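Local atomic coordinates of probable serine protease HTRA3 (Homo sapiens, PDB entry 2P3W), a protein that probably cleaves other proteins as a serine protease of the HtrA family and carries a PDZ domain that binds the C-terminal ends of peptides. Residues Lys5-Ile10 with Asn45-Arg50; Met12-Pro17 with Leu67-Glu72; Val39-Pro44 with Ile53-Ile58; Leu83-Arg88 with Phe96-Glu101. All blocks are in the same frame, centred on the assembly; numbering follows the deposited sequence. Where two conformers were deposited one is given.

How the interactions relate
All four contacts lie within one PDZ domain and reach the same curled antiparallel sheet. Interactions 1 and 2 start from consecutive stretches of chain, around strands 5-7 and 10-14, yet their centres are about 18 Å apart on opposite sides of the chain's centre; they join these stretches to helices 47-51 and 70-79. Both also touch the second subunit, whose tail ends in the phage-derived ligand. Interaction 3 is nested inside the loop closed by interaction 2; its centre lies about 10 Å from that of interaction 1, which it touches. Interaction 4, in the hairpin of strands 83-89 and 92-103, comes last along the chain and touches interaction 1 through the Arg50-Glu101 salt bridge and interaction 3 where Ile53 packs on Phe96 and Ile98.

Interaction 1: residues Lys5-Ile10 with Asn45-Arg50; sequences KRFIGI and NSPSQR
Two hydrogen bonds from a single residue converge on the carbonyl oxygen of Ile8. The backbone donor, Ser48 N, lies 3.0 Å from Ile8 O, nearly along the C=O axis, with an N-H...O angle of 147°. The hydroxyl arrives from another direction: Ser48 OG is 2.7 Å from Ile8 O but stands 58° out of the carbonyl plane. Its torsion permits this double grip, since OG is anti to the carbonyl carbon and beside its own backbone N, chi1 -62°. A third bond shapes the donor side, where Ser46 is the N-cap of helix 47-51 and its OG accepts from Gln49 N at 3.1 Å; the same hydroxyl also bonds to Ala43 O.

The gripped carbonyl belongs to the FIGI sequence Phe7-Ile10, the carboxylate-binding loop of the PDZ fold. In this assembly, backbone hydrogen bonds join Ile8, Gly9 and Ile10 to the second subunit, whose C-terminal Val112 packs on Ile8 and Ile10. The double acceptance at Ile8 O may polarise its peptide unit and so strengthen Gly9 N as a donor.

The packing is buried and mixed, with one apolar pair and several carbons against oxygens. Phe7 CE2 approaches Pro47 CD obliquely at 3.9 Å, the two side chains crossing at about a right angle, while Ser46 CB meets the ring's edge, 4.3 Å from Phe7 CE2. Pro47 CG rests 3.6 Å from Phe7 O. Gly9, bare of a side chain, brings its CA within 3.7 Å of Ser46 CB, and Ile10 CG2 comes alongside the hydroxyl, 3.4 Å from Ser48 OG.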
loop_
_atom_site.group_PDB
_atom_site.type_symbol
_atom_site.label_atom_id
_atom_site.label_comp_id
_atom_site.label_asym_id
_atom_site.label_seq_id
_atom_site.Cartn_x
_atom_site.Cartn_y
_atom_site.Cartn_z
ATOM N N LYS A 5 -12.117 -7.695 2.365
ATOM C CA LYS A 5 -10.821 -7.253 2.841
ATOM C C LYS A 5 -11.015 -6.165 3.866
ATOM O O LYS A 5 -11.771 -5.225 3.610
ATOM C CB LYS A 5 -9.983 -6.681 1.688
ATOM C CG LYS A 5 -8.587 -6.399 2.107
ATOM C CD LYS A 5 -7.777 -7.657 2.078
ATOM C CE LYS A 5 -6.350 -7.400 2.486
ATOM N NZ LYS A 5 -5.635 -8.703 2.502
ATOM N N ARG A 6 -10.355 -6.308 5.019
ATOM C CA ARG A 6 -10.341 -5.312 6.101
ATOM C C ARG A 6 -8.938 -4.749 6.123
ATOM O O ARG A 6 -7.965 -5.498 6.113
ATOM C CB ARG A 6 -10.641 -5.957 7.480
ATOM C CG ARG A 6 -12.015 -6.538 7.554
ATOM C CD ARG A 6 -12.187 -7.660 8.586
ATOM N NE ARG A 6 -13.162 -8.603 8.036
ATOM C CZ ARG A 6 -14.473 -8.371 7.970
ATOM N NH1 ARG A 6 -15.005 -7.274 8.493
ATOM N NH2 ARG A 6 -15.260 -9.248 7.364
ATOM N N PHE A 7 -8.816 -3.428 6.140
ATOM C CA PHE A 7 -7.499 -2.836 6.100
ATOM C C PHE A 7 -7.433 -1.522 6.846
ATOM O O PHE A 7 -8.427 -0.818 7.007
ATOM C CB PHE A 7 -7.029 -2.643 4.651
ATOM C CG PHE A 7 -7.689 -1.503 3.917
ATOM C CD1 PHE A 7 -8.923 -1.672 3.297
ATOM C CD2 PHE A 7 -7.065 -0.256 3.815
ATOM C CE1 PHE A 7 -9.517 -0.602 2.610
ATOM C CE2 PHE A 7 -7.651 0.777 3.175
ATOM C CZ PHE A 7 -8.874 0.620 2.565
ATOM N N ILE A 8 -6.229 -1.205 7.325
ATOM C CA ILE A 8 -6.006 0.117 7.919
ATOM C C ILE A 8 -5.087 1.046 7.123
ATOM O O ILE A 8 -5.074 2.252 7.376
ATOM C CB ILE A 8 -5.509 0.042 9.387
ATOM C CG1 ILE A 8 -4.187 -0.708 9.516
ATOM C CG2 ILE A 8 -6.598 -0.618 10.247
ATOM C CD1 ILE A 8 -3.535 -0.661 10.905
ATOM N N GLY A 9 -4.322 0.510 6.176
ATOM C CA GLY A 9 -3.548 1.349 5.285
ATOM C C GLY A 9 -2.164 1.759 5.759
ATOM O O GLY A 9 -1.750 2.913 5.572
ATOM N N ILE A 10 -1.431 0.817 6.345
ATOM C CA ILE A 10 -0.015 1.054 6.609
ATOM C C ILE A 10 0.817 -0.086 6.073
ATOM O O ILE A 10 0.331 -1.230 6.019
ATOM C CB ILE A 10 0.272 1.266 8.108
ATOM C CG1 ILE A 10 -0.059 0.034 8.924
ATOM C CG2 ILE A 10 -0.492 2.453 8.688
ATOM C CD1 ILE A 10 0.523 0.111 10.358
ATOM N N ASN A 45 -5.556 7.221 1.189
ATOM C CA ASN A 45 -7.026 7.302 1.380
ATOM C C ASN A 45 -7.478 6.214 2.345
ATOM O O ASN A 45 -8.342 5.426 2.031
ATOM C CB ASN A 45 -7.707 7.115 0.045
ATOM C CG ASN A 45 -7.511 8.312 -0.859
ATOM O OD1 ASN A 45 -7.939 9.410 -0.513
ATOM N ND2 ASN A 45 -6.851 8.114 -2.009
ATOM N N SER A 46 -6.882 6.182 3.526
ATOM C CA SER A 46 -7.027 5.044 4.408
ATOM C C SER A 46 -7.441 5.455 5.825
ATOM O O SER A 46 -7.317 6.625 6.207
ATOM C CB SER A 46 -5.675 4.337 4.529
ATOM O OG SER A 46 -4.731 5.210 5.126
ATOM N N PRO A 47 -7.921 4.487 6.609
ATOM C CA PRO A 47 -8.188 4.759 8.025
ATOM C C PRO A 47 -6.998 5.388 8.759
ATOM O O PRO A 47 -7.191 6.288 9.575
ATOM C CB PRO A 47 -8.518 3.389 8.575
ATOM C CG PRO A 47 -9.111 2.692 7.412
ATOM C CD PRO A 47 -8.297 3.107 6.258
ATOM N N SER A 48 -5.787 4.905 8.482
ATOM C CA SER A 48 -4.594 5.405 9.155
ATOM C C SER A 48 -4.279 6.870 8.765
ATOM O O SER A 48 -3.981 7.707 9.632
ATOM C CB SER A 48 -3.418 4.472 8.943
ATOM O OG SER A 48 -3.676 3.196 9.504
ATOM N N GLN A 49 -4.423 7.200 7.483
ATOM C CA GLN A 49 -4.227 8.581 7.056
ATOM C C GLN A 49 -5.285 9.506 7.682
ATOM O O GLN A 49 -4.971 10.552 8.275
ATOM C CB GLN A 49 -4.226 8.691 5.534
ATOM C CG GLN A 49 -3.941 10.100 5.033
ATOM C CD GLN A 49 -2.550 10.619 5.398
ATOM O OE1 GLN A 49 -1.559 9.875 5.381
ATOM N NE2 GLN A 49 -2.462 11.931 5.676
ATOM N N ARG A 50 -6.545 9.098 7.610
ATOM C CA ARG A 50 -7.639 9.913 8.150
ATOM C C ARG A 50 -7.514 10.096 9.667
ATOM O O ARG A 50 -7.880 11.140 10.225
ATOM C CB ARG A 50 -8.977 9.255 7.837
ATOM C CG ARG A 50 -9.341 9.234 6.357
ATOM C CD ARG A 50 -10.774 8.687 6.125
ATOM N NE ARG A 50 -11.047 7.286 6.471
ATOM C CZ ARG A 50 -10.884 6.237 5.651
ATOM N NH1 ARG A 50 -10.373 6.400 4.434
ATOM N NH2 ARG A 50 -11.204 5.005 6.052
#

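Interaction 2: residues Met12-Pro17 with Leu67-Glu72; sequences MRTITP and LVDSSE
At Val68 the backbone faces both ways. Its N donates to the syn lone pair of Glu72 OE1 at 2.8 Å, and its O is 3.4 Å from the methyl Thr14 CG2; a water lying between Val68 O and Ile15 O adds a second link to the strand side.

Asp69 follows as the N-cap of helix 70-79. With CG anti to the backbone N, chi1 -168°, its carboxylate turns back over the helix start, and OD1 takes two bonds: Ser71 N, 3.1 Å from Asp69 OD1 and above the carboxylate plane, and Ser71 OG, 2.8 Å from Asp69 OD1 on the anti lone pair. Asp69 N in turn donates to Glu72 OE1, completing a capping box. The other oxygen, OD2, is tied to Thr14 through a water that sits 2.6 Å from Thr14 OG1 and donates to Asp69 OD2.

Ser70 makes the direct bond. Its N points at Thr14 OG1 over 3.0 Å with an N-H...O angle of 163°, so the threonine hydroxyl holds the first turn to the strand. Beyond it, the extended Met12 side chain runs over Ser70, with SD 3.7 Å from Ser70 CB and the terminal methyl, Met12 CE, 3.4 Å from Ser70 O. Another water joins Ser70 OG to Met12 O.

The contact thus spans strand 10-14 and the start of helix 70-79, the two walls of the PDZ peptide groove. Met12 extends the sheet into an antiparallel ladder with the second subunit, whose Arg110 packs on Met12, Ser70 and Ser71, while Met12 also touches Leu73 and Gln74 farther along the helix.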
loop_
_atom_site.group_PDB
_atom_site.type_symbol
_atom_site.label_atom_id
_atom_site.label_comp_id
_atom_site.label_asym_id
_atom_site.label_seq_id
_atom_site.Cartn_x
_atom_site.Cartn_y
_atom_site.Cartn_z
ATOM N N MET A 12 3.866 -2.056 7.334
ATOM C CA MET A 12 4.379 -2.222 8.674
ATOM C C MET A 12 5.603 -3.116 8.685
ATOM O O MET A 12 5.748 -4.024 7.849
ATOM C CB MET A 12 3.283 -2.810 9.583
ATOM C CG MET A 12 2.789 -4.187 9.178
ATOM S SD MET A 12 1.651 -4.962 10.326
ATOM C CE MET A 12 1.194 -6.390 9.417
ATOM N N ARG A 13 6.502 -2.853 9.626
ATOM C CA ARG A 13 7.701 -3.633 9.829
ATOM C C ARG A 13 7.865 -3.945 11.321
ATOM O O ARG A 13 7.689 -3.057 12.165
ATOM C CB ARG A 13 8.913 -2.815 9.369
ATOM C CG ARG A 13 8.946 -2.556 7.882
ATOM C CD ARG A 13 10.084 -1.639 7.476
ATOM N NE ARG A 13 11.406 -2.191 7.781
ATOM C CZ ARG A 13 12.554 -1.515 7.708
ATOM N NH1 ARG A 13 12.583 -0.220 7.386
ATOM N NH2 ARG A 13 13.702 -2.132 7.973
ATOM N N THR A 14 8.192 -5.191 11.659
ATOM C CA THR A 14 8.495 -5.543 13.048
ATOM C C THR A 14 9.777 -4.853 13.559
ATOM O O THR A 14 10.818 -4.924 12.903
ATOM C CB THR A 14 8.665 -7.081 13.198
ATOM O OG1 THR A 14 7.456 -7.725 12.782
ATOM C CG2 THR A 14 8.979 -7.454 14.636
ATOM N N ILE A 15 9.697 -4.208 14.731
ATOM C CA ILE A 15 10.888 -3.650 15.383
ATOM C C ILE A 15 11.826 -4.787 15.794
ATOM O O ILE A 15 11.439 -5.709 16.534
ATOM C CB ILE A 15 10.528 -2.797 16.620
ATOM C CG1 ILE A 15 9.766 -1.505 16.228
ATOM C CG2 ILE A 15 11.788 -2.487 17.459
ATOM C CD1 ILE A 15 10.597 -0.396 15.677
ATOM N N THR A 16 13.052 -4.697 15.304
ATOM C CA THR A 16 14.136 -5.616 15.644
ATOM C C THR A 16 15.318 -4.775 16.102
ATOM O O THR A 16 15.341 -3.567 15.877
ATOM C CB THR A 16 14.563 -6.404 14.406
ATOM O OG1 THR A 16 15.105 -5.498 13.437
ATOM C CG2 THR A 16 13.390 -7.155 13.807
ATOM N N PRO A 17 16.315 -5.413 16.739
ATOM C CA PRO A 17 17.552 -4.708 17.096
ATOM C C PRO A 17 18.206 -4.008 15.902
ATOM O O PRO A 17 18.708 -2.892 16.049
ATOM C CB PRO A 17 18.449 -5.824 17.628
ATOM C CG PRO A 17 17.509 -6.859 18.111
ATOM C CD PRO A 17 16.316 -6.807 17.217
ATOM N N LEU A 67 2.158 -5.112 21.424
ATOM C CA LEU A 67 2.556 -5.599 20.098
ATOM C C LEU A 67 4.059 -5.800 20.008
ATOM O O LEU A 67 4.832 -4.878 20.300
ATOM C CB LEU A 67 2.110 -4.615 19.019
ATOM C CG LEU A 67 0.600 -4.603 18.764
ATOM C CD1 LEU A 67 0.167 -3.430 17.900
ATOM C CD2 LEU A 67 0.164 -5.909 18.158
ATOM N N VAL A 68 4.469 -7.011 19.632
ATOM C CA VAL A 68 5.888 -7.307 19.402
ATOM C C VAL A 68 6.177 -7.756 17.966
ATOM O O VAL A 68 7.323 -7.724 17.544
ATOM C CB VAL A 68 6.431 -8.340 20.412
ATOM C CG1 VAL A 68 6.224 -7.829 21.845
ATOM C CG2 VAL A 68 5.771 -9.717 20.225
ATOM N N ASP A 69 5.152 -8.181 17.222
ATOM C CA ASP A 69 5.369 -8.730 15.862
ATOM C C ASP A 69 4.257 -8.323 14.928
ATOM O O ASP A 69 3.096 -8.249 15.308
ATOM C CB ASP A 69 5.451 -10.264 15.897
ATOM C CG ASP A 69 5.958 -10.853 14.585
ATOM O OD1 ASP A 69 5.147 -11.286 13.729
ATOM O OD2 ASP A 69 7.183 -10.851 14.387
ATOM N N SER A 70 4.612 -8.027 13.687
ATOM C CA SER A 70 3.616 -7.568 12.714
ATOM C C SER A 70 2.419 -8.530 12.563
ATOM O O SER A 70 1.274 -8.079 12.374
ATOM C CB SER A 70 4.286 -7.286 11.375
ATOM O OG SER A 70 4.819 -8.469 10.817
ATOM N N SER A 71 2.650 -9.832 12.684
ATOM C CA SER A 71 1.559 -10.813 12.573
ATOM C C SER A 71 0.426 -10.546 13.569
ATOM O O SER A 71 -0.757 -10.856 13.290
ATOM C CB SER A 71 2.096 -12.233 12.763
ATOM O OG SER A 71 2.618 -12.428 14.073
ATOM N N GLU A 72 0.774 -9.990 14.732
ATOM C CA GLU A 72 -0.225 -9.691 15.759
ATOM C C GLU A 72 -1.101 -8.541 15.309
ATOM O O GLU A 72 -2.302 -8.544 15.563
ATOM C CB GLU A 72 0.443 -9.333 17.091
ATOM C CG GLU A 72 1.231 -10.483 17.699
ATOM C CD GLU A 72 2.125 -10.063 18.845
ATOM O OE1 GLU A 72 2.549 -8.898 18.911
ATOM O OE2 GLU A 72 2.427 -10.928 19.682
HETATM O O HOH W 1 5.871 -7.008 8.465
HETATM O O HOH W 2 8.077 -9.895 11.465
HETATM O O HOH W 3 9.184 -5.786 18.234
#

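Interaction 3: residues Val39-Pro44 with Ile53-Ile58; sequences VQEVAP and IQDGDI
A type II beta turn, Gln54 to Asp57, is held against strand 37-42 of the PDZ sheet by two backbone hydrogen bonds that both use Val39. Val39 N donates to Asp57 O at 2.9 Å, nearly along the C=O axis. In return Gly56 N, inside the turn, reaches Val39 O at 2.8 Å; the bond is almost straight, 174°, and lies in the carbonyl plane. A CA-H...O contact reinforces it, with Asp55 CA 3.4 Å from Val39 O.

Around this pair the valine branches pack down. Val39 CG2, anti to the carbonyl carbon, lies 3.9 Å from Asp57 CB, the two side chains side by side and pointing the same way, while CG1 leans over Gln54 O. Farther along, Val42 CG2 touches the turn's backbone, 3.7 Å from Asp55 N, and both valines meet Ile53 CG2.

The next shell fixes the turn itself. Asp57 CG is anti to the carbonyl carbon, so its carboxylate folds back to Gln54 N, which meets Asp57 OD2 at 2.9 Å from 64° above the carboxylate plane; Asp57 OD1 pairs with Arg89 in a salt bridge. Opposite Arg11, Gln40 and Glu41 form a classic beta bulge. Glu41 OE2 lies only 4.1 Å from Asp55 OD2, with the carboxylate planes 76° apart, a proximity that may raise the proton affinity of one of them. Asn45 of the second subunit donates to Glu41 OE2. A water also bridges the two acids, giving a proton to each oxygen and accepting from Val42 N, 2.9 Å from the water's oxygen.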
loop_
_atom_site.group_PDB
_atom_site.type_symbol
_atom_site.label_atom_id
_atom_site.label_comp_id
_atom_site.label_asym_id
_atom_site.label_seq_id
_atom_site.Cartn_x
_atom_site.Cartn_y
_atom_site.Cartn_z
ATOM N N VAL A 39 5.900 1.970 11.372
ATOM C CA VAL A 39 5.085 2.400 10.228
ATOM C C VAL A 39 6.020 2.927 9.142
ATOM O O VAL A 39 6.475 4.083 9.177
ATOM C CB VAL A 39 4.036 3.465 10.611
ATOM C CG1 VAL A 39 3.181 3.861 9.393
ATOM C CG2 VAL A 39 3.174 2.993 11.771
ATOM N N GLN A 40 6.303 2.050 8.177
ATOM C CA GLN A 40 7.162 2.397 7.048
ATOM C C GLN A 40 6.460 3.359 6.097
ATOM O O GLN A 40 7.072 4.313 5.639
ATOM C CB GLN A 40 7.627 1.130 6.315
ATOM C CG GLN A 40 8.518 1.364 5.104
ATOM C CD GLN A 40 9.869 1.974 5.403
ATOM O OE1 GLN A 40 10.458 1.720 6.440
ATOM N NE2 GLN A 40 10.409 2.729 4.438
ATOM N N GLU A 41 5.191 3.095 5.789
ATOM C CA GLU A 41 4.408 3.960 4.893
ATOM C C GLU A 41 2.931 3.999 5.330
ATOM O O GLU A 41 2.427 3.057 5.952
ATOM C CB GLU A 41 4.470 3.459 3.437
ATOM C CG GLU A 41 5.836 3.341 2.800
ATOM C CD GLU A 41 6.578 4.668 2.650
ATOM O OE1 GLU A 41 7.837 4.606 2.578
ATOM O OE2 GLU A 41 5.923 5.751 2.605
ATOM N N VAL A 42 2.267 5.121 5.024
ATOM C CA VAL A 42 0.815 5.246 5.204
ATOM C C VAL A 42 0.149 5.461 3.853
ATOM O O VAL A 42 0.559 6.342 3.072
ATOM C CB VAL A 42 0.470 6.435 6.135
ATOM C CG1 VAL A 42 -1.029 6.506 6.362
ATOM C CG2 VAL A 42 1.233 6.327 7.457
ATOM N N ALA A 43 -0.855 4.647 3.537
ATOM C CA ALA A 43 -1.579 4.809 2.277
ATOM C C ALA A 43 -2.507 6.049 2.331
ATOM O O ALA A 43 -3.101 6.336 3.371
ATOM C CB ALA A 43 -2.369 3.539 1.924
ATOM N N PRO A 44 -2.607 6.814 1.232
ATOM C CA PRO A 44 -3.284 8.134 1.250
ATOM C C PRO A 44 -4.776 8.207 1.598
ATOM O O PRO A 44 -5.212 9.199 2.184
ATOM C CB PRO A 44 -3.103 8.658 -0.180
ATOM C CG PRO A 44 -2.483 7.586 -0.936
ATOM C CD PRO A 44 -1.973 6.536 -0.074
ATOM N N ILE A 53 -2.204 8.794 11.827
ATOM C CA ILE A 53 -0.971 8.028 11.866
ATOM C C ILE A 53 -0.027 8.528 10.753
ATOM O O ILE A 53 -0.475 8.927 9.668
ATOM C CB ILE A 53 -1.284 6.532 11.793
ATOM C CG1 ILE A 53 -2.002 6.112 13.127
ATOM C CG2 ILE A 53 -0.010 5.724 11.550
ATOM C CD1 ILE A 53 -2.472 4.722 13.206
ATOM N N GLN A 54 1.270 8.538 11.053
ATOM C CA GLN A 54 2.295 9.099 10.171
ATOM C C GLN A 54 3.461 8.134 10.046
ATOM O O GLN A 54 3.746 7.366 10.970
ATOM C CB GLN A 54 2.781 10.432 10.707
ATOM C CG GLN A 54 1.708 11.503 10.620
ATOM C CD GLN A 54 2.015 12.768 11.394
ATOM O OE1 GLN A 54 3.141 12.964 11.884
ATOM N NE2 GLN A 54 1.015 13.673 11.477
ATOM N N ASP A 55 4.158 8.165 8.906
ATOM C CA ASP A 55 5.304 7.271 8.794
ATOM C C ASP A 55 6.369 7.633 9.839
ATOM O O ASP A 55 6.513 8.786 10.274
ATOM C CB ASP A 55 5.848 7.168 7.367
ATOM C CG ASP A 55 6.144 8.498 6.747
ATOM O OD1 ASP A 55 6.702 9.378 7.433
ATOM O OD2 ASP A 55 5.851 8.652 5.552
ATOM N N GLY A 56 7.052 6.608 10.319
ATOM C CA GLY A 56 7.995 6.743 11.414
ATOM C C GLY A 56 7.381 6.412 12.774
ATOM O O GLY A 56 8.120 6.224 13.753
ATOM N N ASP A 57 6.045 6.395 12.847
ATOM C CA ASP A 57 5.324 6.077 14.084
ATOM C C ASP A 57 5.653 4.655 14.490
ATOM O O ASP A 57 5.889 3.797 13.634
ATOM C CB ASP A 57 3.821 6.221 13.881
ATOM C CG ASP A 57 3.337 7.645 13.943
ATOM O OD1 ASP A 57 4.139 8.565 14.211
ATOM O OD2 ASP A 57 2.106 7.817 13.775
ATOM N N ILE A 58 5.729 4.388 15.785
ATOM C CA ILE A 58 5.814 2.994 16.249
ATOM C C ILE A 58 4.550 2.643 17.022
ATOM O O ILE A 58 4.234 3.299 18.012
ATOM C CB ILE A 58 7.076 2.757 17.110
ATOM C CG1 ILE A 58 8.353 3.050 16.313
ATOM C CG2 ILE A 58 7.127 1.308 17.628
ATOM C CD1 ILE A 58 9.618 3.222 17.122
HETATM O O HOH W 4 3.997 7.232 3.969
#

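Interaction 4: residues Leu83-Arg88 with Phe96-Glu101; sequences LLLEVR and FSIAPE
Phe96 can be traced outward from a backbone bonded twice to Leu85: Phe96 N donates to Leu85 O at 3.0 Å, and Leu85 N donates to Phe96 O at 2.9 Å, each in the carbonyl plane of its acceptor. From there CB passes 4.1 Å from Leu85 O. CG is anti to the carbonyl carbon, chi1 -63°, which swings the ring toward Val87, two residues on from its bridge partner. One side of the ring then does the touching. Phe96 CD2 is 3.8 Å from Val87 CG2, and Phe96 CE2, one atom nearer the tip, is 3.8 Å from Val87 CB, which lies in the ring plane at its edge. The valine therefore meets the ring edge-on, the side chains crossing obliquely, and Ile53 packs against the same phenylalanine.

Further along the ladder, Leu83 and Ile98 form the second hydrogen-bonded pair, Ile98 N reaching Leu83 O at 2.9 Å. Their side chains share the buried face with Leu85, whose CD1 is 4.0 Å from Ile98 CG1, crossing at about a right angle. On the reverse face, in the non-hydrogen-bonded pair, Leu84 CD2 lies 3.6 Å from Ser97 OG in the conformer given.

Segments 83-88 and 96-98 run at 142° to each other, an antiparallel pairing with marked twist. It is part of the beta hairpin formed by strands 83-89 and 92-103, the last two long strands of the curled PDZ sheet.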
loop_
_atom_site.group_PDB
_atom_site.type_symbol
_atom_site.label_atom_id
_atom_site.label_comp_id
_atom_site.label_asym_id
_atom_site.label_seq_id
_atom_site.Cartn_x
_atom_site.Cartn_y
_atom_site.Cartn_z
ATOM N N LEU A 83 -9.744 -0.233 16.277
ATOM C CA LEU A 83 -8.499 -0.516 16.980
ATOM C C LEU A 83 -8.039 0.743 17.715
ATOM O O LEU A 83 -7.789 1.790 17.080
ATOM C CB LEU A 83 -7.422 -0.929 15.974
ATOM C CG LEU A 83 -7.701 -2.134 15.046
ATOM C CD1 LEU A 83 -6.418 -2.469 14.269
ATOM C CD2 LEU A 83 -8.144 -3.287 15.831
ATOM N N LEU A 84 -7.904 0.627 19.040
ATOM C CA LEU A 84 -7.293 1.674 19.853
ATOM C C LEU A 84 -5.785 1.442 19.841
ATOM O O LEU A 84 -5.282 0.550 20.511
ATOM C CB LEU A 84 -7.891 1.663 21.264
ATOM C CG LEU A 84 -9.393 1.952 21.358
ATOM C CD1 LEU A 84 -9.928 1.602 22.725
ATOM C CD2 LEU A 84 -9.701 3.402 21.036
ATOM N N LEU A 85 -5.078 2.258 19.061
ATOM C CA LEU A 85 -3.654 2.048 18.802
ATOM C C LEU A 85 -2.837 3.053 19.593
ATOM O O LEU A 85 -3.060 4.248 19.453
ATOM C CB LEU A 85 -3.342 2.184 17.312
ATOM C CG LEU A 85 -4.020 1.165 16.365
ATOM C CD1 LEU A 85 -3.660 1.373 14.928
ATOM C CD2 LEU A 85 -3.681 -0.250 16.797
ATOM N N GLU A 86 -1.915 2.543 20.403
ATOM C CA GLU A 86 -0.964 3.339 21.175
ATOM C C GLU A 86 0.287 3.492 20.331
ATOM O O GLU A 86 0.872 2.499 19.890
ATOM C CB GLU A 86 -0.626 2.592 22.473
ATOM C CG GLU A 86 0.198 3.324 23.557
ATOM C CD GLU A 86 0.211 2.539 24.896
ATOM O OE1 GLU A 86 -0.873 2.197 25.431
ATOM O OE2 GLU A 86 1.307 2.236 25.409
ATOM N N VAL A 87 0.695 4.735 20.116
ATOM C CA VAL A 87 1.784 5.054 19.214
ATOM C C VAL A 87 2.842 5.899 19.929
ATOM O O VAL A 87 2.539 6.779 20.723
ATOM C CB VAL A 87 1.241 5.840 17.987
ATOM C CG1 VAL A 87 2.325 6.671 17.300
ATOM C CG2 VAL A 87 0.502 4.901 17.005
ATOM N N ARG A 88 4.099 5.589 19.640
ATOM C CA ARG A 88 5.231 6.410 20.037
ATOM C C ARG A 88 5.668 7.217 18.829
ATOM O O ARG A 88 6.008 6.625 17.789
ATOM C CB ARG A 88 6.401 5.531 20.470
ATOM C CG ARG A 88 6.095 4.586 21.598
ATOM C CD ARG A 88 5.956 5.308 22.905
ATOM N NE ARG A 88 5.574 4.359 23.946
ATOM C CZ ARG A 88 4.333 4.161 24.400
ATOM N NH1 ARG A 88 3.300 4.854 23.921
ATOM N NH2 ARG A 88 4.129 3.249 25.358
ATOM N N PHE A 96 -4.811 6.602 19.117
ATOM C CA PHE A 96 -5.640 6.768 17.913
ATOM C C PHE A 96 -6.744 5.699 17.941
ATOM O O PHE A 96 -6.553 4.638 18.502
ATOM C CB PHE A 96 -4.824 6.581 16.634
ATOM C CG PHE A 96 -3.728 7.592 16.448
ATOM C CD1 PHE A 96 -4.012 8.855 15.997
ATOM C CD2 PHE A 96 -2.422 7.290 16.800
ATOM C CE1 PHE A 96 -3.006 9.820 15.859
ATOM C CE2 PHE A 96 -1.407 8.246 16.643
ATOM C CZ PHE A 96 -1.706 9.504 16.170
ATOM N N SER A 97 -7.914 6.028 17.391
ATOM C CA SER A 97 -8.953 5.019 17.219
ATOM C C SER A 97 -9.198 4.877 15.730
ATOM O O SER A 97 -9.713 5.745 15.060
ATOM C CB SER A 97 -10.235 5.310 17.985
ATOM O OG SER A 97 -11.096 4.189 17.857
ATOM N N ILE A 98 -8.723 3.754 15.221
ATOM C CA ILE A 98 -8.641 3.517 13.787
ATOM C C ILE A 98 -9.554 2.364 13.448
ATOM O O ILE A 98 -9.262 1.215 13.780
ATOM C CB ILE A 98 -7.195 3.144 13.318
ATOM C CG1 ILE A 98 -6.162 4.216 13.758
ATOM C CG2 ILE A 98 -7.181 2.940 11.830
ATOM C CD1 ILE A 98 -6.434 5.614 13.233
ATOM N N ALA A 99 -10.682 2.661 12.800
ATOM C CA ALA A 99 -11.586 1.614 12.332
ATOM C C ALA A 99 -11.156 1.011 10.996
ATOM O O ALA A 99 -11.089 1.739 9.996
ATOM C CB ALA A 99 -13.016 2.211 12.183
ATOM N N PRO A 100 -10.865 -0.308 10.953
ATOM C CA PRO A 100 -10.537 -0.897 9.643
ATOM C C PRO A 100 -11.659 -0.686 8.640
ATOM O O PRO A 100 -12.813 -0.865 8.971
ATOM C CB PRO A 100 -10.345 -2.402 9.954
ATOM C CG PRO A 100 -9.947 -2.429 11.410
ATOM C CD PRO A 100 -10.738 -1.285 12.054
ATOM N N GLU A 101 -11.300 -0.242 7.447
ATOM C CA GLU A 101 -12.209 -0.129 6.302
ATOM C C GLU A 101 -12.454 -1.500 5.705
ATOM O O GLU A 101 -11.538 -2.298 5.584
ATOM C CB GLU A 101 -11.581 0.791 5.261
ATOM C CG GLU A 101 -12.439 1.081 4.054
ATOM C CD GLU A 101 -11.950 2.311 3.248
ATOM O OE1 GLU A 101 -11.172 3.179 3.768
ATOM O OE2 GLU A 101 -12.332 2.381 2.050
#